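Local coordinates for protein rhamnogalacturonan endolyase YesW (Bacillus subtilis, PDB 2ZUX) that cleaves the rhamnogalacturonan backbone of plant cell-wall pectin by endo-type elimination, releasing oligosaccharides, and needs calcium or manganese for activity, at residues P423-Q428 against L436-G441; T368-P373 against G377-Q382; A419-D422 against Q428-W431. All blocks are in the same frame, centred on the assembly; numbering follows the deposited sequence.

Interaction 1 of 3, residues P423-Q428 against L436-G441. With CA (calcium ion), chain I.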
ATOM      1  N   PRO A 423       4.645  -5.131 -24.818  1.00 12.09           N
ATOM      2  CA  PRO A 423       5.472  -6.338 -24.845  1.00 12.32           C
ATOM      3  C   PRO A 423       6.601  -6.283 -25.880  1.00 12.56           C
ATOM      4  O   PRO A 423       7.436  -7.192 -25.926  1.00 13.17           O
ATOM      5  CB  PRO A 423       4.465  -7.436 -25.210  1.00 12.43           C
ATOM      6  CG  PRO A 423       3.459  -6.742 -26.049  1.00 12.59           C
ATOM      7  CD  PRO A 423       3.349  -5.336 -25.490  1.00 12.17           C
ATOM      8  N   ARG A 424       6.634  -5.228 -26.688  1.00 12.26           N
ATOM      9  CA  ARG A 424       7.678  -5.092 -27.705  1.00 12.43           C
ATOM     10  C   ARG A 424       8.988  -4.616 -27.089  1.00 12.29           C
ATOM     11  O   ARG A 424      10.046  -4.715 -27.710  1.00 12.50           O
ATOM     12  CB  ARG A 424       7.233  -4.146 -28.816  1.00 12.92           C
ATOM     13  CG  ARG A 424       5.925  -4.544 -29.483  1.00 13.43           C
ATOM     14  CD  ARG A 424       5.425  -3.445 -30.398  1.00 15.26           C
ATOM     15  NE  ARG A 424       5.238  -2.193 -29.669  1.00 16.44           N
ATOM     16  CZ  ARG A 424       5.038  -1.012 -30.241  1.00 17.45           C
ATOM     17  NH1 ARG A 424       4.981  -0.909 -31.566  1.00 18.68           N
ATOM     18  NH2 ARG A 424       4.896   0.072 -29.488  1.00 19.86           N
ATOM     19  N   TYR A 425       8.919  -4.094 -25.865  1.00 12.27           N
ATOM     20  CA  TYR A 425      10.113  -3.677 -25.145  1.00 12.21           C
ATOM     21  C   TYR A 425      10.194  -4.484 -23.860  1.00 12.43           C
ATOM     22  O   TYR A 425       9.291  -4.402 -23.020  1.00 12.05           O
ATOM     23  CB  TYR A 425      10.062  -2.182 -24.832  1.00 12.18           C
ATOM     24  CG  TYR A 425      10.083  -1.306 -26.063  1.00 12.58           C
ATOM     25  CD1 TYR A 425      11.281  -0.765 -26.534  1.00 13.82           C
ATOM     26  CD2 TYR A 425       8.907  -1.017 -26.753  1.00 13.19           C
ATOM     27  CE1 TYR A 425      11.304   0.047 -27.664  1.00 14.07           C
ATOM     28  CE2 TYR A 425       8.920  -0.203 -27.879  1.00 13.53           C
ATOM     29  CZ  TYR A 425      10.120   0.318 -28.324  1.00 13.56           C
ATOM     30  OH  TYR A 425      10.129   1.127 -29.444  1.00 14.88           O
ATOM     31  N   PRO A 426      11.252  -5.296 -23.703  1.00 12.11           N
ATOM     32  CA  PRO A 426      11.349  -6.104 -22.487  1.00 12.43           C
ATOM     33  C   PRO A 426      11.312  -5.233 -21.238  1.00 12.53           C
ATOM     34  O   PRO A 426      11.827  -4.109 -21.232  1.00 13.47           O
ATOM     35  CB  PRO A 426      12.708  -6.804 -22.628  1.00 13.11           C
ATOM     36  CG  PRO A 426      12.935  -6.845 -24.108  1.00 13.64           C
ATOM     37  CD  PRO A 426      12.383  -5.548 -24.619  1.00 12.88           C
ATOM     38  N   GLY A 427      10.667  -5.744 -20.201  1.00 11.72           N
ATOM     39  CA  GLY A 427      10.629  -5.054 -18.925  1.00 11.59           C
ATOM     40  C   GLY A 427       9.483  -4.070 -18.799  1.00 10.97           C
ATOM     41  O   GLY A 427       8.558  -4.035 -19.624  1.00 11.21           O
ATOM     42  N   GLN A 428       9.530  -3.296 -17.724  1.00 10.93           N
ATOM     43  CA  GLN A 428       8.498  -2.317 -17.446  1.00 10.67           C
ATOM     44  C   GLN A 428       8.790  -1.018 -18.159  1.00 10.40           C
ATOM     45  O   GLN A 428       9.898  -0.498 -18.083  1.00 11.69           O
ATOM     46  CB  GLN A 428       8.396  -2.068 -15.940  1.00 10.30           C
ATOM     47  CG  GLN A 428       8.070  -3.328 -15.157  1.00 11.31           C
ATOM     48  CD  GLN A 428       7.633  -3.017 -13.742  1.00 12.16           C
ATOM     49  OE1 GLN A 428       6.794  -2.144 -13.518  1.00 12.23           O
ATOM     50  NE2 GLN A 428       8.188  -3.743 -12.779  1.00 12.54           N
ATOM     51  N   LEU A 436       6.391   8.364 -22.993  1.00 12.09           N
ATOM     52  CA  LEU A 436       6.488   6.965 -22.603  1.00 11.95           C
ATOM     53  C   LEU A 436       7.864   6.440 -23.002  1.00 11.84           C
ATOM     54  O   LEU A 436       8.327   6.706 -24.114  1.00 11.60           O
ATOM     55  CB  LEU A 436       5.404   6.156 -23.320  1.00 11.91           C
ATOM     56  CG  LEU A 436       5.395   4.642 -23.096  1.00 11.60           C
ATOM     57  CD1 LEU A 436       5.113   4.319 -21.628  1.00 11.36           C
ATOM     58  CD2 LEU A 436       4.372   3.992 -24.012  1.00 12.90           C
ATOM     59  N   TYR A 437       8.503   5.683 -22.116  1.00 11.67           N
ATOM     60  CA  TYR A 437       9.848   5.174 -22.357  1.00 11.43           C
ATOM     61  C   TYR A 437       9.963   3.697 -22.036  1.00 11.29           C
ATOM     62  O   TYR A 437       9.270   3.179 -21.151  1.00 11.21           O
ATOM     63  CB  TYR A 437      10.865   5.899 -21.474  1.00 11.93           C
ATOM     64  CG  TYR A 437      10.891   7.397 -21.609  1.00 11.68           C
ATOM     65  CD1 TYR A 437      11.774   8.021 -22.492  1.00 12.64           C
ATOM     66  CD2 TYR A 437      10.055   8.195 -20.832  1.00 12.01           C
ATOM     67  CE1 TYR A 437      11.809   9.403 -22.604  1.00 13.51           C
ATOM     68  CE2 TYR A 437      10.072   9.572 -20.939  1.00 12.48           C
ATOM     69  CZ  TYR A 437      10.951  10.169 -21.822  1.00 13.14           C
ATOM     70  OH  TYR A 437      10.967  11.539 -21.919  1.00 13.95           O
ATOM     71  N   SER A 438      10.886   3.024 -22.712  1.00 11.32           N
ATOM     72  CA  SER A 438      11.261   1.685 -22.317  1.00 11.18           C
ATOM     73  C   SER A 438      12.092   1.765 -21.036  1.00 11.14           C
ATOM     74  O   SER A 438      12.519   2.844 -20.627  1.00 11.46           O
ATOM     75  CB  SER A 438      12.088   1.019 -23.413  1.00 11.26           C
ATOM     76  OG  SER A 438      13.407   1.546 -23.430  1.00 11.61           O
ATOM     77  N   ALA A 439      12.329   0.611 -20.422  1.00 11.22           N
ATOM     78  CA  ALA A 439      13.186   0.525 -19.241  1.00 11.45           C
ATOM     79  C   ALA A 439      14.615   1.017 -19.506  1.00 11.73           C
ATOM     80  O   ALA A 439      15.359   1.327 -18.571  1.00 11.82           O
ATOM     81  CB  ALA A 439      13.212  -0.900 -18.716  1.00 11.43           C
ATOM     82  N   LYS A 440      14.991   1.059 -20.784  1.00 12.13           N
ATOM     83  CA  LYS A 440      16.314   1.538 -21.198  1.00 13.21           C
ATOM     84  C   LYS A 440      16.324   3.032 -21.510  1.00 13.31           C
ATOM     85  O   LYS A 440      17.366   3.588 -21.875  1.00 14.13           O
ATOM     86  CB  LYS A 440      16.794   0.772 -22.439  1.00 13.73           C
ATOM     87  CG  LYS A 440      16.811  -0.741 -22.325  1.00 14.90           C
ATOM     88  CD  LYS A 440      17.789  -1.217 -21.262  1.00 16.14           C
ATOM     89  CE  LYS A 440      18.014  -2.718 -21.331  1.00 17.97           C
ATOM     90  NZ  LYS A 440      18.947  -3.151 -20.255  1.00 18.30           N
ATOM     91  N   GLY A 441      15.173   3.689 -21.391  1.00 12.99           N
ATOM     92  CA  GLY A 441      15.088   5.124 -21.654  1.00 13.32           C
ATOM     93  C   GLY A 441      14.832   5.517 -23.095  1.00 13.26           C
ATOM     94  O   GLY A 441      14.999   6.683 -23.459  1.00 14.12           O
TER
HETATM   95 CA    CA I 635       7.447  -4.097 -21.711  1.00 10.79          CA
HETATM   96  O   HOH W   1      10.779  -1.548 -21.407  1.00 13.41           O
HETATM   97  O   HOH W   2       7.596  -6.478 -21.628  1.00 12.29           O
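Tyr425 lays one corner of its ring against the side of Ser438: ring atom CD1 lies 3.7 Å from Ser438 CB in an oblique approach. The contact joins a calcium-binding loop, which connects strands 416-419 and 429-432, to the turn that follows strand 435-437 in the same antiparallel sheet of this beta-propeller protein. With CG beside the backbone N and anti to the carbonyl carbon (chi1 -65°), the tyrosine ring reaches the turn, while the carbonyl of the same residue faces the metal; Tyr425 O binds the calcium ion at 2.3 Å and Gly427 O joins it.

Ser438 meets the ring through its CB, and its hydroxyl serves its own chain instead. Ser438 OG accepts a bond from Lys440 N at 3.1 Å, which makes an ST turn, and it is also bonded to Val442 N. A type I turn from Ser438 to Gly441 encloses this arrangement, closed by Gly441 N on Ser438 O.

No direct hydrogen bond spans the two segments, so the polar link is made by water 1. Water 1 donates to Pro426 O at 2.8 Å and accepts from Ala439 N, tying a carbonyl of the metal loop to an amide of the turn. Deeper in, the methyl of Ala439 presses on the backbone, with CB 3.4 Å from Gln428 O.

Interaction 2 of 3, residues T368-P373 against G377-Q382. With CA (calcium ion), chain J.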
ATOM      1  N   THR A 368       9.662   1.361  -7.163  1.00  9.28           N
ATOM      2  CA  THR A 368      10.801   0.485  -6.896  1.00  9.73           C
ATOM      3  C   THR A 368      10.391  -0.954  -7.180  1.00  9.98           C
ATOM      4  O   THR A 368       9.484  -1.484  -6.535  1.00  9.99           O
ATOM      5  CB  THR A 368      11.250   0.594  -5.434  1.00 10.09           C
ATOM      6  OG1 THR A 368      11.629   1.948  -5.149  1.00 10.23           O
ATOM      7  CG2 THR A 368      12.433  -0.320  -5.165  1.00 10.60           C
ATOM      8  N   GLY A 369      11.047  -1.578  -8.150  1.00 10.12           N
ATOM      9  CA  GLY A 369      10.745  -2.963  -8.496  1.00 10.71           C
ATOM     10  C   GLY A 369      11.777  -3.469  -9.469  1.00 10.63           C
ATOM     11  O   GLY A 369      12.824  -2.845  -9.650  1.00 10.74           O
ATOM     12  N   ASP A 370      11.503  -4.613 -10.087  1.00 10.77           N
ATOM     13  CA  ASP A 370      12.388  -5.077 -11.139  1.00 10.79           C
ATOM     14  C   ASP A 370      11.855  -4.511 -12.435  1.00 10.88           C
ATOM     15  O   ASP A 370      11.013  -5.122 -13.102  1.00 11.50           O
ATOM     16  CB  ASP A 370      12.525  -6.595 -11.197  1.00 11.38           C
ATOM     17  CG  ASP A 370      13.692  -7.009 -12.060  1.00 11.40           C
ATOM     18  OD1 ASP A 370      14.376  -6.101 -12.584  1.00 12.12           O
ATOM     19  OD2 ASP A 370      13.941  -8.224 -12.208  1.00 13.77           O
ATOM     20  N   LEU A 371      12.315  -3.302 -12.746  1.00 10.64           N
ATOM     21  CA  LEU A 371      11.812  -2.546 -13.883  1.00 11.31           C
ATOM     22  C   LEU A 371      12.531  -2.963 -15.158  1.00 11.21           C
ATOM     23  O   LEU A 371      11.924  -3.052 -16.231  1.00 11.27           O
ATOM     24  CB  LEU A 371      11.970  -1.039 -13.632  1.00 10.91           C
ATOM     25  CG  LEU A 371      11.483  -0.467 -12.287  1.00 11.10           C
ATOM     26  CD1 LEU A 371      11.621   1.060 -12.238  1.00 11.98           C
ATOM     27  CD2 LEU A 371      10.034  -0.884 -11.989  1.00 12.42           C
ATOM     28  N   ASP A 372      13.833  -3.215 -15.020  1.00 11.80           N
ATOM     29  CA  ASP A 372      14.645  -3.722 -16.117  1.00 12.12           C
ATOM     30  C   ASP A 372      15.125  -5.126 -15.756  1.00 12.50           C
ATOM     31  O   ASP A 372      16.132  -5.272 -15.049  1.00 11.96           O
ATOM     32  CB  ASP A 372      15.840  -2.797 -16.388  1.00 12.29           C
ATOM     33  CG  ASP A 372      16.661  -3.243 -17.588  1.00 13.79           C
ATOM     34  OD1 ASP A 372      16.391  -4.341 -18.122  1.00 14.79           O
ATOM     35  OD2 ASP A 372      17.570  -2.489 -17.995  1.00 15.40           O
ATOM     36  N   PRO A 373      14.407  -6.162 -16.223  1.00 13.13           N
ATOM     37  CA  PRO A 373      14.759  -7.533 -15.858  1.00 13.81           C
ATOM     38  C   PRO A 373      16.061  -8.025 -16.519  1.00 14.61           C
ATOM     39  O   PRO A 373      16.587  -9.066 -16.125  1.00 16.14           O
ATOM     40  CB  PRO A 373      13.541  -8.341 -16.331  1.00 13.95           C
ATOM     41  CG  PRO A 373      12.994  -7.559 -17.460  1.00 13.94           C
ATOM     42  CD  PRO A 373      13.230  -6.115 -17.111  1.00 13.23           C
ATOM     43  N   GLY A 377      19.499  -6.711 -10.288  1.00 15.16           N
ATOM     44  CA  GLY A 377      19.127  -5.788  -9.216  1.00 14.28           C
ATOM     45  C   GLY A 377      17.770  -5.148  -9.455  1.00 13.53           C
ATOM     46  O   GLY A 377      17.120  -5.399 -10.471  1.00 13.53           O
ATOM     47  N   LEU A 378      17.343  -4.326  -8.506  1.00 13.00           N
ATOM     48  CA  LEU A 378      16.119  -3.555  -8.664  1.00 11.88           C
ATOM     49  C   LEU A 378      16.445  -2.180  -9.204  1.00 11.56           C
ATOM     50  O   LEU A 378      17.599  -1.747  -9.201  1.00 11.65           O
ATOM     51  CB  LEU A 378      15.381  -3.441  -7.328  1.00 12.08           C
ATOM     52  CG  LEU A 378      14.969  -4.770  -6.692  1.00 12.48           C
ATOM     53  CD1 LEU A 378      14.327  -4.535  -5.339  1.00 13.99           C
ATOM     54  CD2 LEU A 378      14.037  -5.564  -7.600  1.00 14.63           C
ATOM     55  N   GLU A 379      15.411  -1.520  -9.705  1.00 10.82           N
ATOM     56  CA  GLU A 379      15.540  -0.188 -10.275  1.00 10.43           C
ATOM     57  C   GLU A 379      14.490   0.712  -9.638  1.00 10.03           C
ATOM     58  O   GLU A 379      13.449   0.238  -9.166  1.00 10.53           O
ATOM     59  CB  GLU A 379      15.382  -0.221 -11.803  1.00 10.68           C
ATOM     60  CG  GLU A 379      16.518  -0.937 -12.564  1.00 11.35           C
ATOM     61  CD  GLU A 379      16.414  -2.455 -12.561  1.00 11.49           C
ATOM     62  OE1 GLU A 379      15.292  -3.000 -12.554  1.00 11.29           O
ATOM     63  OE2 GLU A 379      17.473  -3.128 -12.599  1.00 12.64           O
ATOM     64  N   VAL A 380      14.783   2.007  -9.608  1.00  9.99           N
ATOM     65  CA  VAL A 380      13.858   2.999  -9.063  1.00  9.75           C
ATOM     66  C   VAL A 380      13.576   4.046 -10.126  1.00  9.62           C
ATOM     67  O   VAL A 380      14.505   4.673 -10.646  1.00  9.74           O
ATOM     68  CB  VAL A 380      14.419   3.697  -7.808  1.00  9.75           C
ATOM     69  CG1 VAL A 380      13.433   4.745  -7.295  1.00 10.33           C
ATOM     70  CG2 VAL A 380      14.745   2.691  -6.719  1.00 11.11           C
ATOM     71  N   PHE A 381      12.298   4.201 -10.461  1.00  9.82           N
ATOM     72  CA  PHE A 381      11.860   5.282 -11.323  1.00 10.05           C
ATOM     73  C   PHE A 381      11.200   6.337 -10.461  1.00  9.59           C
ATOM     74  O   PHE A 381      10.338   6.029  -9.635  1.00 10.11           O
ATOM     75  CB  PHE A 381      10.880   4.779 -12.385  1.00  9.94           C
ATOM     76  CG  PHE A 381      10.381   5.868 -13.297  1.00  9.87           C
ATOM     77  CD1 PHE A 381      11.265   6.544 -14.140  1.00 10.35           C
ATOM     78  CD2 PHE A 381       9.035   6.208 -13.333  1.00  9.67           C
ATOM     79  CE1 PHE A 381      10.820   7.565 -14.976  1.00 10.89           C
ATOM     80  CE2 PHE A 381       8.578   7.224 -14.174  1.00 10.16           C
ATOM     81  CZ  PHE A 381       9.478   7.901 -15.002  1.00 10.41           C
ATOM     82  N   GLN A 382      11.604   7.585 -10.668  1.00  9.07           N
ATOM     83  CA  GLN A 382      11.181   8.683  -9.811  1.00  9.18           C
ATOM     84  C   GLN A 382      10.999   9.932 -10.643  1.00  9.47           C
ATOM     85  O   GLN A 382      11.689  10.119 -11.643  1.00  9.59           O
ATOM     86  CB  GLN A 382      12.252   8.951  -8.755  1.00  9.01           C
ATOM     87  CG  GLN A 382      11.857   9.945  -7.672  1.00  9.24           C
ATOM     88  CD  GLN A 382      13.009  10.272  -6.734  1.00  9.45           C
ATOM     89  OE1 GLN A 382      14.112   9.737  -6.878  1.00  9.68           O
ATOM     90  NE2 GLN A 382      12.758  11.149  -5.766  1.00  9.95           N
TER
HETATM   91 CA    CA J 636      16.618  -5.399 -12.766  1.00 11.55          CA
HETATM   92  O   HOH W   3      16.635  -7.830 -12.679  1.00 14.03           O
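Gly377 and Asp370 meet through a shared calcium ion: Gly377 O and Asp370 OD1 are both ligands, and the carbonyl oxygen lies 2.4 Å from the metal. Next in sequence, Leu378 turns its side chain over the opposing backbone. Leu378 CB sits 3.5 Å from Gly369 O, while CD2 packs against the Asp370 main chain and CB.

Glu379 takes part through both its backbone and its carboxylate. Its backbone forms the hydrogen-bonded antiparallel pair with Gly369, and the bond from Glu379 N to Gly369 O is almost straight at 2.9 Å. These residues belong to a beta hairpin, strands 366-369 and 379-383, at one edge of a four-stranded antiparallel blade of the propeller, and the calcium fills the loop between them. The glutamate chain bends at chi2 (80°), which folds its carboxylate back onto that loop to chelate the ion with both oxygens. Glu379 OE1 also accepts a bond from Asp372 N at 2.9 Å, the donor approaching from above the carboxylate plane, and takes a weak bond from Leu371 N. Asp372 O and a water are further ligands, and Arg375 O completes the sphere.

Val380 and Thr368 form the antiparallel non-hydrogen-bonded pair, their side chains side by side and pointing the same way on one face of the sheet. Val380 CG2 comes within 3.6 Å of Thr368 OG1, whose polar partner is Ser329 OG. Phe381 follows, and its CB touches Leu371 CD1 at 3.8 Å.

Interaction 3 of 3, residues A419-D422 against Q428-W431. With CA (calcium ion), chain I.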
ATOM      1  N   ALA A 419       5.132   0.366 -15.392  1.00 10.28           N
ATOM      2  CA  ALA A 419       4.329  -0.838 -15.641  1.00 10.51           C
ATOM      3  C   ALA A 419       4.699  -1.439 -16.982  1.00 10.30           C
ATOM      4  O   ALA A 419       4.993  -0.715 -17.933  1.00 10.27           O
ATOM      5  CB  ALA A 419       2.843  -0.522 -15.614  1.00 10.72           C
ATOM      6  N   ASP A 420       4.677  -2.769 -17.059  1.00 10.38           N
ATOM      7  CA  ASP A 420       4.850  -3.437 -18.342  1.00 10.03           C
ATOM      8  C   ASP A 420       3.547  -3.312 -19.117  1.00 10.32           C
ATOM      9  O   ASP A 420       2.587  -4.054 -18.859  1.00 11.05           O
ATOM     10  CB  ASP A 420       5.211  -4.913 -18.164  1.00 10.16           C
ATOM     11  CG  ASP A 420       5.575  -5.576 -19.481  1.00  9.95           C
ATOM     12  OD1 ASP A 420       5.636  -4.865 -20.508  1.00 10.07           O
ATOM     13  OD2 ASP A 420       5.815  -6.803 -19.497  1.00 11.17           O
ATOM     14  N   ILE A 421       3.518  -2.362 -20.052  1.00 10.64           N
ATOM     15  CA  ILE A 421       2.330  -2.117 -20.869  1.00 10.90           C
ATOM     16  C   ILE A 421       2.560  -2.412 -22.351  1.00 11.39           C
ATOM     17  O   ILE A 421       1.607  -2.440 -23.129  1.00 11.98           O
ATOM     18  CB  ILE A 421       1.804  -0.670 -20.692  1.00 10.57           C
ATOM     19  CG1 ILE A 421       2.766   0.371 -21.289  1.00 10.44           C
ATOM     20  CG2 ILE A 421       1.531  -0.393 -19.209  1.00 11.44           C
ATOM     21  CD1 ILE A 421       2.227   1.783 -21.245  1.00 11.52           C
ATOM     22  N   ASP A 422       3.815  -2.639 -22.730  1.00 11.54           N
ATOM     23  CA  ASP A 422       4.177  -2.822 -24.129  1.00 11.95           C
ATOM     24  C   ASP A 422       5.108  -4.023 -24.217  1.00 11.80           C
ATOM     25  O   ASP A 422       6.232  -3.965 -23.736  1.00 11.91           O
ATOM     26  CB  ASP A 422       4.863  -1.552 -24.649  1.00 12.04           C
ATOM     27  CG  ASP A 422       5.086  -1.567 -26.150  1.00 13.10           C
ATOM     28  OD1 ASP A 422       5.200  -2.666 -26.745  1.00 13.36           O
ATOM     29  OD2 ASP A 422       5.154  -0.458 -26.722  1.00 13.98           O
ATOM     30  N   GLN A 428       9.530  -3.296 -17.724  1.00 10.93           N
ATOM     31  CA  GLN A 428       8.498  -2.317 -17.446  1.00 10.67           C
ATOM     32  C   GLN A 428       8.790  -1.018 -18.159  1.00 10.40           C
ATOM     33  O   GLN A 428       9.898  -0.498 -18.083  1.00 11.69           O
ATOM     34  CB  GLN A 428       8.396  -2.068 -15.940  1.00 10.30           C
ATOM     35  CG  GLN A 428       8.070  -3.328 -15.157  1.00 11.31           C
ATOM     36  CD  GLN A 428       7.633  -3.017 -13.742  1.00 12.16           C
ATOM     37  OE1 GLN A 428       6.794  -2.144 -13.518  1.00 12.23           O
ATOM     38  NE2 GLN A 428       8.188  -3.743 -12.779  1.00 12.54           N
ATOM     39  N   GLU A 429       7.782  -0.507 -18.851  1.00 10.24           N
ATOM     40  CA  GLU A 429       7.831   0.841 -19.389  1.00 10.04           C
ATOM     41  C   GLU A 429       7.633   1.847 -18.262  1.00 10.36           C
ATOM     42  O   GLU A 429       7.128   1.509 -17.179  1.00 10.72           O
ATOM     43  CB  GLU A 429       6.725   1.018 -20.436  1.00 10.09           C
ATOM     44  CG  GLU A 429       6.997   0.301 -21.769  1.00 10.46           C
ATOM     45  CD  GLU A 429       7.070  -1.216 -21.652  1.00 10.70           C
ATOM     46  OE1 GLU A 429       6.086  -1.845 -21.187  1.00 10.50           O
ATOM     47  OE2 GLU A 429       8.111  -1.800 -22.040  1.00 10.26           O
ATOM     48  N   VAL A 430       8.053   3.081 -18.505  1.00 10.27           N
ATOM     49  CA  VAL A 430       7.834   4.154 -17.548  1.00 10.40           C
ATOM     50  C   VAL A 430       7.332   5.367 -18.308  1.00 10.19           C
ATOM     51  O   VAL A 430       7.641   5.542 -19.492  1.00 10.62           O
ATOM     52  CB  VAL A 430       9.106   4.503 -16.722  1.00 10.47           C
ATOM     53  CG1 VAL A 430       9.595   3.288 -15.927  1.00 10.46           C
ATOM     54  CG2 VAL A 430      10.205   5.039 -17.617  1.00 11.49           C
ATOM     55  N   TRP A 431       6.521   6.182 -17.654  1.00  9.86           N
ATOM     56  CA  TRP A 431       6.056   7.405 -18.289  1.00  9.92           C
ATOM     57  C   TRP A 431       5.895   8.552 -17.327  1.00 10.21           C
ATOM     58  O   TRP A 431       5.572   8.362 -16.158  1.00 10.28           O
ATOM     59  CB  TRP A 431       4.778   7.202 -19.117  1.00 10.19           C
ATOM     60  CG  TRP A 431       3.485   6.790 -18.417  1.00  9.81           C
ATOM     61  CD1 TRP A 431       2.444   7.612 -18.075  1.00 10.65           C
ATOM     62  CD2 TRP A 431       3.070   5.462 -18.087  1.00  9.89           C
ATOM     63  NE1 TRP A 431       1.420   6.881 -17.529  1.00 10.06           N
ATOM     64  CE2 TRP A 431       1.772   5.557 -17.529  1.00  9.48           C
ATOM     65  CE3 TRP A 431       3.666   4.199 -18.205  1.00  9.50           C
ATOM     66  CZ2 TRP A 431       1.066   4.439 -17.079  1.00 10.01           C
ATOM     67  CZ3 TRP A 431       2.966   3.087 -17.758  1.00 10.52           C
ATOM     68  CH2 TRP A 431       1.675   3.213 -17.205  1.00 10.81           C
TER
HETATM   69 CA    CA I 635       7.447  -4.097 -21.711  1.00 10.79          CA
HETATM   70  O   HOH W   2       7.596  -6.478 -21.628  1.00 12.29           O
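Asp420 and Glu429 converge on one calcium ion with their carboxylate planes turned 56° apart. Asp420 OD1 binds the metal at 2.3 Å, whereas Glu429 chelates it with both oxygens; Asp422 O and water 2 add two more ligands. The anionic oxygens Asp420 OD1 and Glu429 OE1 approach each other to 3.1 Å, a closeness probably made tolerable by the cation that both of them bind. The other aspartate oxygen, OD2, is bonded to Asp570 N.

Hydrogen bonds hold the glutamate in place. Glu429 OE1 accepts from Ile421 N nearly along its C-O axis and from Asp422 N, 2.9 Å away, from above the carboxylate plane, so two consecutive amides fix its rotation. Main-chain pairing then carries the loop into the sheet: Ala419 N bonds Glu429 O at 2.9 Å, and the reverse bond from Glu429 N to Ala419 O is weak. This is a beta hairpin of a propeller blade, its calcium-binding loop connecting strands 416-419 and 429-432.

Apolar contact falls on Trp431, whose indole NE1 is bonded to Ser451 O. Ile421 CD1 lies 3.8 Å from Trp431 CZ3, in an oblique approach to the six-membered ring, and Ala419 CB lies further off from the same CZ3.

Interactions 1 and 3 share one calcium site, their centres about 6 Å apart: 423-428 supplies two carbonyl ligands, while 419-422 and 428-431 supply the remaining protein ligands. Interaction 2 builds a second site in the hairpin of the preceding sheet, its ion 12.9 Å from the first, calcium to calcium. The segments around the two sites are tied to each other. Lys440 NZ of interaction 1 forms a salt bridge with Asp372 OD2 of interaction 2 at 2.7 Å, and Gln428 N probably bonds Leu371 O at 2.8 Å. Phe381 also packs on Val430. None of these is among rhamnose-contacting residues such as Asn115, Asp135, Lys170 or Arg218; the calcium ions may have a structural role.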